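Local atomic coordinates of 3-oxoacyl-[acyl-carrier-protein] synthase (Arabidopsis thaliana, PDB entry 2IX4), a protein that catalyses the condensation steps of mitochondrial fatty acid synthesis, adding two carbons from malonyl-ACP to a growing acyl chain. Residues A216-R220 with S221-S225; T337-S340 with E341-T344; G365-E368 with A369-I373. All blocks are in the same frame, centred on the assembly; numbering follows the deposited sequence.

Contact 1 of 3, residues A216-R220 with S221-S225. With 6NA (hexanoic acid), chain C.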
ATOM      1  N   ALA A 216       5.549 -12.138  18.303  1.00 20.31           N
ATOM      2  CA  ALA A 216       6.729 -12.997  18.148  1.00 20.61           C
ATOM      3  C   ALA A 216       7.652 -12.518  17.033  1.00 20.84           C
ATOM      4  O   ALA A 216       8.877 -12.599  17.154  1.00 21.04           O
ATOM      5  CB  ALA A 216       6.318 -14.440  17.904  1.00 20.41           C
ATOM      6  N   GLY A 217       7.056 -12.031  15.946  1.00 21.22           N
ATOM      7  CA  GLY A 217       7.804 -11.523  14.799  1.00 21.85           C
ATOM      8  C   GLY A 217       8.601 -10.275  15.131  1.00 22.35           C
ATOM      9  O   GLY A 217       9.797 -10.211  14.863  1.00 22.19           O
ATOM     10  N   PHE A 218       7.934  -9.282  15.716  1.00 22.83           N
ATOM     11  CA  PHE A 218       8.606  -8.054  16.147  1.00 23.54           C
ATOM     12  C   PHE A 218       9.604  -8.275  17.289  1.00 24.16           C
ATOM     13  O   PHE A 218      10.599  -7.552  17.390  1.00 24.43           O
ATOM     14  CB  PHE A 218       7.591  -6.974  16.526  1.00 23.34           C
ATOM     15  CG  PHE A 218       6.994  -6.255  15.347  1.00 23.54           C
ATOM     16  CD1 PHE A 218       7.769  -5.396  14.568  1.00 23.92           C
ATOM     17  CD2 PHE A 218       5.653  -6.422  15.024  1.00 23.98           C
ATOM     18  CE1 PHE A 218       7.214  -4.722  13.481  1.00 23.91           C
ATOM     19  CE2 PHE A 218       5.086  -5.754  13.941  1.00 23.80           C
ATOM     20  CZ  PHE A 218       5.871  -4.905  13.169  1.00 23.88           C
ATOM     21  N   SER A 219       9.337  -9.264  18.141  1.00 24.79           N
ATOM     22  CA  SER A 219      10.283  -9.648  19.195  1.00 25.51           C
ATOM     23  C   SER A 219      11.561 -10.253  18.619  1.00 26.17           C
ATOM     24  O   SER A 219      12.641 -10.084  19.190  1.00 26.35           O
ATOM     25  CB  SER A 219       9.652 -10.640  20.173  1.00 25.55           C
ATOM     26  OG  SER A 219       8.627 -10.036  20.938  1.00 25.10           O
ATOM     27  N   ARG A 220      11.433 -10.963  17.499  1.00 26.87           N
ATOM     28  CA  ARG A 220      12.581 -11.605  16.863  1.00 27.59           C
ATOM     29  C   ARG A 220      13.433 -10.583  16.112  1.00 27.67           C
ATOM     30  O   ARG A 220      14.646 -10.756  15.975  1.00 27.82           O
ATOM     31  CB  ARG A 220      12.127 -12.730  15.926  1.00 27.80           C
ATOM     32  CG  ARG A 220      13.045 -13.954  15.914  1.00 29.05           C
ATOM     33  CD  ARG A 220      12.933 -14.724  17.226  1.00 31.57           C
ATOM     34  NE  ARG A 220      13.518 -16.061  17.159  1.00 33.73           N
ATOM     35  CZ  ARG A 220      14.684 -16.404  17.698  1.00 34.84           C
ATOM     36  NH1 ARG A 220      15.413 -15.506  18.352  1.00 35.70           N
ATOM     37  NH2 ARG A 220      15.128 -17.649  17.583  1.00 35.27           N
ATOM     38  N   SER A 221      12.788  -9.520  15.632  1.00 27.93           N
ATOM     39  CA  SER A 221      13.482  -8.375  15.037  1.00 28.12           C
ATOM     40  C   SER A 221      14.175  -7.525  16.105  1.00 27.91           C
ATOM     41  O   SER A 221      14.914  -6.591  15.778  1.00 28.19           O
ATOM     42  CB  SER A 221      12.503  -7.505  14.242  1.00 28.25           C
ATOM     43  OG  SER A 221      12.066  -8.166  13.067  1.00 29.54           O
ATOM     44  N   ARG A 222      13.928  -7.860  17.375  1.00 27.46           N
ATOM     45  CA  ARG A 222      14.458  -7.126  18.531  1.00 26.98           C
ATOM     46  C   ARG A 222      13.971  -5.676  18.537  1.00 26.37           C
ATOM     47  O   ARG A 222      14.713  -4.747  18.868  1.00 26.47           O
ATOM     48  CB  ARG A 222      15.989  -7.223  18.588  1.00 27.27           C
ATOM     49  CG  ARG A 222      16.498  -8.644  18.761  1.00 28.53           C
ATOM     50  CD  ARG A 222      17.926  -8.786  18.275  1.00 30.84           C
ATOM     51  NE  ARG A 222      18.421 -10.151  18.445  1.00 32.63           N
ATOM     52  CZ  ARG A 222      19.633 -10.567  18.085  1.00 33.71           C
ATOM     53  NH1 ARG A 222      20.494  -9.724  17.527  1.00 34.34           N
ATOM     54  NH2 ARG A 222      19.986 -11.830  18.283  1.00 34.13           N
ATOM     55  N   ALA A 223      12.706  -5.497  18.175  1.00 25.36           N
ATOM     56  CA  ALA A 223      12.118  -4.174  18.044  1.00 24.73           C
ATOM     57  C   ALA A 223      11.249  -3.789  19.242  1.00 24.30           C
ATOM     58  O   ALA A 223      10.935  -2.609  19.423  1.00 23.92           O
ATOM     59  CB  ALA A 223      11.310  -4.087  16.752  1.00 24.55           C
ATOM     60  N   LEU A 224      10.873  -4.781  20.051  1.00 23.81           N
ATOM     61  CA  LEU A 224       9.908  -4.577  21.139  1.00 23.52           C
ATOM     62  C   LEU A 224      10.522  -4.442  22.529  1.00 23.35           C
ATOM     63  O   LEU A 224      11.582  -5.004  22.816  1.00 23.11           O
ATOM     64  CB  LEU A 224       8.857  -5.696  21.151  1.00 23.43           C
ATOM     65  CG  LEU A 224       7.961  -5.901  19.924  1.00 23.25           C
ATOM     66  CD1 LEU A 224       6.874  -6.928  20.209  1.00 23.02           C
ATOM     67  CD2 LEU A 224       7.339  -4.596  19.452  1.00 22.65           C
ATOM     68  N   SER A 225       9.828  -3.692  23.385  1.00 23.20           N
ATOM     69  CA  SER A 225      10.162  -3.566  24.803  1.00 23.16           C
ATOM     70  C   SER A 225       9.958  -4.901  25.522  1.00 23.30           C
ATOM     71  O   SER A 225       8.932  -5.554  25.332  1.00 23.22           O
ATOM     72  CB  SER A 225       9.273  -2.495  25.439  1.00 23.00           C
ATOM     73  OG  SER A 225       9.465  -2.423  26.839  1.00 22.92           O
TER
HETATM   74  CA  6NA C1462       7.311  -1.583  11.504  1.00 26.72           C
HETATM   75  C   6NA C1462       7.129  -0.119  11.176  1.00 26.52           C
HETATM   76  O   6NA C1462       7.848   0.426  10.354  1.00 25.73           O
HETATM   77  CB  6NA C1462       6.608  -2.423  10.444  1.00 26.98           C
HETATM   78  CG  6NA C1462       5.124  -2.589  10.765  1.00 27.55           C
HETATM   79  CD  6NA C1462       4.270  -2.345   9.533  1.00 27.91           C
HETATM   80  C6  6NA C1462       2.978  -1.653   9.899  1.00 27.95           C
HETATM   81  O   HOH W   1      11.045 -10.446  12.248  1.00 21.20           O

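Contact 2 of 3, residues T337-S340 with E341-T344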
ATOM      1  N   THR A 337      19.357  19.176  13.692  1.00 23.64           N
ATOM      2  CA  THR A 337      19.923  19.589  12.404  1.00 23.91           C
ATOM      3  C   THR A 337      18.970  20.507  11.626  1.00 23.95           C
ATOM      4  O   THR A 337      19.398  21.487  11.017  1.00 23.91           O
ATOM      5  CB  THR A 337      20.331  18.362  11.548  1.00 23.94           C
ATOM      6  OG1 THR A 337      21.310  17.589  12.256  1.00 23.94           O
ATOM      7  CG2 THR A 337      20.919  18.788  10.203  1.00 24.04           C
ATOM      8  N   VAL A 338      17.680  20.191  11.664  1.00 24.16           N
ATOM      9  CA  VAL A 338      16.679  20.949  10.917  1.00 24.36           C
ATOM     10  C   VAL A 338      16.374  22.301  11.570  1.00 24.81           C
ATOM     11  O   VAL A 338      16.245  23.316  10.883  1.00 24.73           O
ATOM     12  CB  VAL A 338      15.377  20.125  10.729  1.00 24.36           C
ATOM     13  CG1 VAL A 338      14.253  20.983  10.152  1.00 23.95           C
ATOM     14  CG2 VAL A 338      15.638  18.926   9.829  1.00 23.95           C
ATOM     15  N   PHE A 339      16.273  22.310  12.894  1.00 25.21           N
ATOM     16  CA  PHE A 339      15.825  23.498  13.611  1.00 25.75           C
ATOM     17  C   PHE A 339      16.953  24.273  14.306  1.00 26.20           C
ATOM     18  O   PHE A 339      16.761  25.422  14.707  1.00 26.43           O
ATOM     19  CB  PHE A 339      14.699  23.128  14.584  1.00 25.51           C
ATOM     20  CG  PHE A 339      13.471  22.588  13.904  1.00 25.25           C
ATOM     21  CD1 PHE A 339      13.245  21.216  13.831  1.00 25.04           C
ATOM     22  CD2 PHE A 339      12.549  23.450  13.318  1.00 24.96           C
ATOM     23  CE1 PHE A 339      12.111  20.711  13.195  1.00 24.62           C
ATOM     24  CE2 PHE A 339      11.415  22.957  12.682  1.00 24.34           C
ATOM     25  CZ  PHE A 339      11.194  21.584  12.618  1.00 24.48           C
ATOM     26  N   SER A 340      18.125  23.647  14.412  1.00 26.73           N
ATOM     27  CA  SER A 340      19.312  24.232  15.058  1.00 27.36           C
ATOM     28  C   SER A 340      18.991  25.158  16.239  1.00 27.68           C
ATOM     29  O   SER A 340      18.515  24.691  17.275  1.00 27.84           O
ATOM     30  CB  SER A 340      20.229  24.912  14.028  1.00 27.39           C
ATOM     31  OG  SER A 340      19.535  25.901  13.289  1.00 27.79           O
ATOM     32  N   GLU A 341      19.227  26.459  16.069  1.00 28.12           N
ATOM     33  CA  GLU A 341      19.062  27.444  17.145  1.00 28.59           C
ATOM     34  C   GLU A 341      17.634  27.475  17.705  1.00 28.55           C
ATOM     35  O   GLU A 341      17.438  27.655  18.907  1.00 28.47           O
ATOM     36  CB  GLU A 341      19.482  28.845  16.674  1.00 28.86           C
ATOM     37  CG  GLU A 341      20.663  28.878  15.693  1.00 30.05           C
ATOM     38  CD  GLU A 341      21.988  28.484  16.329  1.00 31.74           C
ATOM     39  OE1 GLU A 341      22.427  27.331  16.123  1.00 32.74           O
ATOM     40  OE2 GLU A 341      22.592  29.323  17.032  1.00 32.73           O
ATOM     41  N   HIS A 342      16.649  27.283  16.827  1.00 28.57           N
ATOM     42  CA  HIS A 342      15.233  27.245  17.212  1.00 28.58           C
ATOM     43  C   HIS A 342      14.933  26.094  18.175  1.00 28.72           C
ATOM     44  O   HIS A 342      14.041  26.198  19.019  1.00 28.70           O
ATOM     45  CB  HIS A 342      14.349  27.152  15.964  1.00 28.46           C
ATOM     46  CG  HIS A 342      12.880  27.229  16.247  1.00 28.16           C
ATOM     47  ND1 HIS A 342      12.273  28.367  16.732  1.00 27.85           N
ATOM     48  CD2 HIS A 342      11.894  26.313  16.094  1.00 27.77           C
ATOM     49  CE1 HIS A 342      10.978  28.145  16.878  1.00 27.81           C
ATOM     50  NE2 HIS A 342      10.722  26.907  16.495  1.00 27.63           N
ATOM     51  N   ALA A 343      15.694  25.007  18.048  1.00 28.88           N
ATOM     52  CA  ALA A 343      15.534  23.831  18.901  1.00 28.95           C
ATOM     53  C   ALA A 343      16.432  23.868  20.136  1.00 29.05           C
ATOM     54  O   ALA A 343      15.980  23.559  21.242  1.00 29.08           O
ATOM     55  CB  ALA A 343      15.790  22.561  18.102  1.00 29.02           C
ATOM     56  N   THR A 344      17.698  24.242  19.940  1.00 28.97           N
ATOM     57  CA  THR A 344      18.699  24.225  21.014  1.00 29.02           C
ATOM     58  C   THR A 344      18.506  25.329  22.057  1.00 28.90           C
ATOM     59  O   THR A 344      19.068  25.251  23.152  1.00 29.07           O
ATOM     60  CB  THR A 344      20.146  24.290  20.465  1.00 28.99           C
ATOM     61  OG1 THR A 344      20.330  25.504  19.729  1.00 29.18           O
ATOM     62  CG2 THR A 344      20.440  23.094  19.562  1.00 29.29           C
TER

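Contact 3 of 3, residues G365-E368 with A369-I373. With K (potassium ion), chain D.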
ATOM      1  N   GLY A 365       0.910   7.250  11.967  1.00 22.21           N
ATOM      2  CA  GLY A 365       1.044   8.510  11.242  1.00 21.74           C
ATOM      3  C   GLY A 365      -0.251   9.297  11.156  1.00 21.59           C
ATOM      4  O   GLY A 365      -0.230  10.525  11.115  1.00 21.42           O
ATOM      5  N   ALA A 366      -1.374   8.584  11.137  1.00 21.35           N
ATOM      6  CA  ALA A 366      -2.690   9.207  11.022  1.00 21.48           C
ATOM      7  C   ALA A 366      -3.178   9.729  12.364  1.00 21.52           C
ATOM      8  O   ALA A 366      -3.691  10.846  12.457  1.00 21.75           O
ATOM      9  CB  ALA A 366      -3.688   8.228  10.446  1.00 21.56           C
ATOM     10  N   VAL A 367      -3.032   8.901  13.394  1.00 21.50           N
ATOM     11  CA  VAL A 367      -3.389   9.275  14.760  1.00 21.45           C
ATOM     12  C   VAL A 367      -2.569  10.493  15.218  1.00 21.33           C
ATOM     13  O   VAL A 367      -3.102  11.437  15.801  1.00 21.10           O
ATOM     14  CB  VAL A 367      -3.213   8.058  15.711  1.00 21.53           C
ATOM     15  CG1 VAL A 367      -3.066   8.486  17.164  1.00 21.75           C
ATOM     16  CG2 VAL A 367      -4.386   7.081  15.542  1.00 21.73           C
ATOM     17  N   GLU A 368      -1.276  10.477  14.914  1.00 21.11           N
ATOM     18  CA  GLU A 368      -0.382  11.538  15.356  1.00 21.02           C
ATOM     19  C   GLU A 368      -0.529  12.826  14.538  1.00 20.95           C
ATOM     20  O   GLU A 368      -0.225  13.916  15.031  1.00 21.25           O
ATOM     21  CB  GLU A 368       1.054  11.018  15.399  1.00 21.18           C
ATOM     22  CG  GLU A 368       1.245   9.992  16.516  1.00 21.31           C
ATOM     23  CD  GLU A 368       2.425   9.057  16.315  1.00 22.43           C
ATOM     24  OE1 GLU A 368       3.337   9.369  15.510  1.00 21.21           O
ATOM     25  OE2 GLU A 368       2.446   8.003  16.985  1.00 23.63           O
ATOM     26  N   ALA A 369      -1.025  12.704  13.305  1.00 20.54           N
ATOM     27  CA  ALA A 369      -1.408  13.873  12.515  1.00 20.08           C
ATOM     28  C   ALA A 369      -2.628  14.543  13.144  1.00 19.94           C
ATOM     29  O   ALA A 369      -2.714  15.767  13.195  1.00 20.20           O
ATOM     30  CB  ALA A 369      -1.688  13.483  11.066  1.00 19.83           C
ATOM     31  N   ILE A 370      -3.564  13.729  13.625  1.00 19.51           N
ATOM     32  CA  ILE A 370      -4.731  14.227  14.352  1.00 19.14           C
ATOM     33  C   ILE A 370      -4.309  14.970  15.624  1.00 19.06           C
ATOM     34  O   ILE A 370      -4.821  16.055  15.908  1.00 18.74           O
ATOM     35  CB  ILE A 370      -5.745  13.087  14.649  1.00 19.19           C
ATOM     36  CG1 ILE A 370      -6.367  12.597  13.334  1.00 19.21           C
ATOM     37  CG2 ILE A 370      -6.833  13.549  15.625  1.00 18.75           C
ATOM     38  CD1 ILE A 370      -7.170  11.296  13.432  1.00 18.51           C
ATOM     39  N   PHE A 371      -3.357  14.400  16.366  1.00 18.93           N
ATOM     40  CA  PHE A 371      -2.808  15.057  17.555  1.00 18.99           C
ATOM     41  C   PHE A 371      -2.196  16.418  17.210  1.00 19.07           C
ATOM     42  O   PHE A 371      -2.368  17.386  17.955  1.00 19.23           O
ATOM     43  CB  PHE A 371      -1.761  14.179  18.261  1.00 18.92           C
ATOM     44  CG  PHE A 371      -2.324  12.935  18.912  1.00 18.83           C
ATOM     45  CD1 PHE A 371      -1.481  11.870  19.228  1.00 19.46           C
ATOM     46  CD2 PHE A 371      -3.683  12.824  19.210  1.00 19.04           C
ATOM     47  CE1 PHE A 371      -1.979  10.714  19.828  1.00 18.93           C
ATOM     48  CE2 PHE A 371      -4.189  11.672  19.807  1.00 19.54           C
ATOM     49  CZ  PHE A 371      -3.335  10.613  20.116  1.00 18.91           C
ATOM     50  N   SER A 372      -1.492  16.479  16.080  1.00 19.13           N
ATOM     51  CA  SER A 372      -0.877  17.715  15.590  1.00 19.26           C
ATOM     52  C   SER A 372      -1.919  18.765  15.182  1.00 19.30           C
ATOM     53  O   SER A 372      -1.762  19.949  15.483  1.00 19.22           O
ATOM     54  CB  SER A 372       0.068  17.414  14.425  1.00 19.20           C
ATOM     55  OG  SER A 372       1.084  16.506  14.825  1.00 19.41           O
ATOM     56  N   ILE A 373      -2.976  18.318  14.506  1.00 19.59           N
ATOM     57  CA  ILE A 373      -4.102  19.188  14.135  1.00 19.84           C
ATOM     58  C   ILE A 373      -4.807  19.710  15.388  1.00 20.10           C
ATOM     59  O   ILE A 373      -5.193  20.882  15.449  1.00 20.54           O
ATOM     60  CB  ILE A 373      -5.117  18.447  13.217  1.00 19.85           C
ATOM     61  CG1 ILE A 373      -4.469  18.090  11.875  1.00 19.67           C
ATOM     62  CG2 ILE A 373      -6.378  19.290  12.983  1.00 19.64           C
ATOM     63  CD1 ILE A 373      -5.100  16.885  11.174  1.00 19.85           C
TER
HETATM   64  K     K D1463       4.601  11.617  14.644  1.00 18.18           K

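Contact 1 of 3, residues A216-R220 with S221-S225
A Schellman motif ends helix 212-220, and F218 and A223 close it: A223 N gives a nearly straight hydrogen bond to F218 O (3.0 Å, 164°), reaching back over the last turn. R222 takes the positive phi (61°) that reverses the chain, and its N adds a weak bond to S219 O. The long polar side chain of R222 suits this exposed corner. One step earlier, S221 N still makes a helical bond to G217 O at 3.2 Å. G217 O also accepts from a water 2.9 Å away, and that water accepts a hydrogen bond from S221 OG, so the small serine, through the water, links back to the last turn.

On the buried side the chain returns with L224, whose branch point is pushed against the base of the phenylalanine: L224 CG lies 3.6 Å from F218 CB. L224 CD1 comes equally near S219 OG, whose hydroxyl is bonded to V215 O within the helix. I248 of the same chain and I150 of the second subunit also pack on F218. With its CG anti to the carbonyl carbon (chi1 -79°), F218 sends its ring away from the turn into the acyl pocket near C179, predicted to be catalytic. An apolar ring suits an alkyl chain: F218 CZ meets CG of the bound hexanoic acid edge-on at 3.4 Å.

Contact 2 of 3, residues T337-S340 with E341-T344
F339 holds CG anti to its carbonyl carbon (chi1 -62°), whereas H342 holds CG anti to its backbone N (chi1 -175°), and with these choices the two side chains run side by side in the same direction, F339 CD2 lying 4.0 Å from H342 CD2. T344 chi1, at 61°, sets OG1 between the backbone N and the carbonyl carbon, which turns the hydroxyl back toward S340 O.

Three donors grip that oxygen. T344 N comes almost in line with the carbonyl of S340, 2.8 Å from S340 O, while A343 N, 2.9 Å from S340 O, and T344 OG1, 3.2 Å from it, both stand well out of the carbonyl plane. The arrangement is a junction between two helices: helix 325-339 stops as S340 turns to positive phi, and the short helix 341-344 starts at once, with S340 in the N-cap position although its side chain makes no capping bond. Serine, with its short side chain, can take the positive phi more readily than a beta-branched residue. A valine in place of T344 would lack the hydroxyl and would probably leave S340 O without its third donor, holding the new turn less firmly.

A343 is small enough for its CB to settle 3.7 Å from F339 CB across the kink. V338 CG1 lies over one face of the F339 ring, toward its rim, and P311 and I314 pack on F339 too. Histidine suits position 342 because its carbon edge can lie beside F339 while H342 NE2 is hydrogen-bonded to I314 O.

Contact 3 of 3, residues G365-E368 with A369-I373
V367 and F371, one helical turn apart, make the tight apolar side of this contact: V367 CG1 touches F371 CE1 and CZ, each at 3.6 Å, the two side chains running the same way. The carbonyl of V367 sits over one face of the F371 ring, V367 O being 3.5 Å from F371 CG, while its hydrogen bond comes from F371 N. Branched and aromatic residues suit this side, which packs against M10 and helix 18-26.

The other side is polar rather than open to solvent, for every residue in contact is buried. Between the two sides the E368 and F371 side chains meet only loosely, E368 CG lying 4.3 Å from F371 CD1. Extended beyond CG, the glutamate carries E368 OE1 to 2.7 Å from the potassium ion, and OE2 forms a salt bridge with K354, so its buried negative charge is probably offset by both cations. N318, A319, S414 and N415 also bind the ion. S372 OG (2.9 Å) and S372 N (3.0 Å) reach E368 O from opposite faces of its plane. A369 is small where L426 and F428 press in, the buried helix lying against strands 3-12 and 422-429 as in the layered alpha/beta thiolase fold.

Overall arrangement
Along the chain the contacts come in series, and none touches another. Contact 1 ends helix 212-220 in the N-terminal ketosynthase domain; contacts 2 and 3 belong to the C-terminal one, at the end of helix 325-339 and within helix 364-378. Contact 3 has its centre about 7 Å from the centre of the chain, whereas that of contact 2 is out at about 26 Å. Centres of contacts 1 and 3 are about 25 Å apart, those of 2 and 3 about 22 Å, and those of 1 and 2 about 33 Å. F218 of contact 1 lies near C179, and E368 of contact 3 near H320 and H359, so both border the predicted active site. Contact 2 lies at the periphery, away from these sites, and contact 1 alone meets the second subunit.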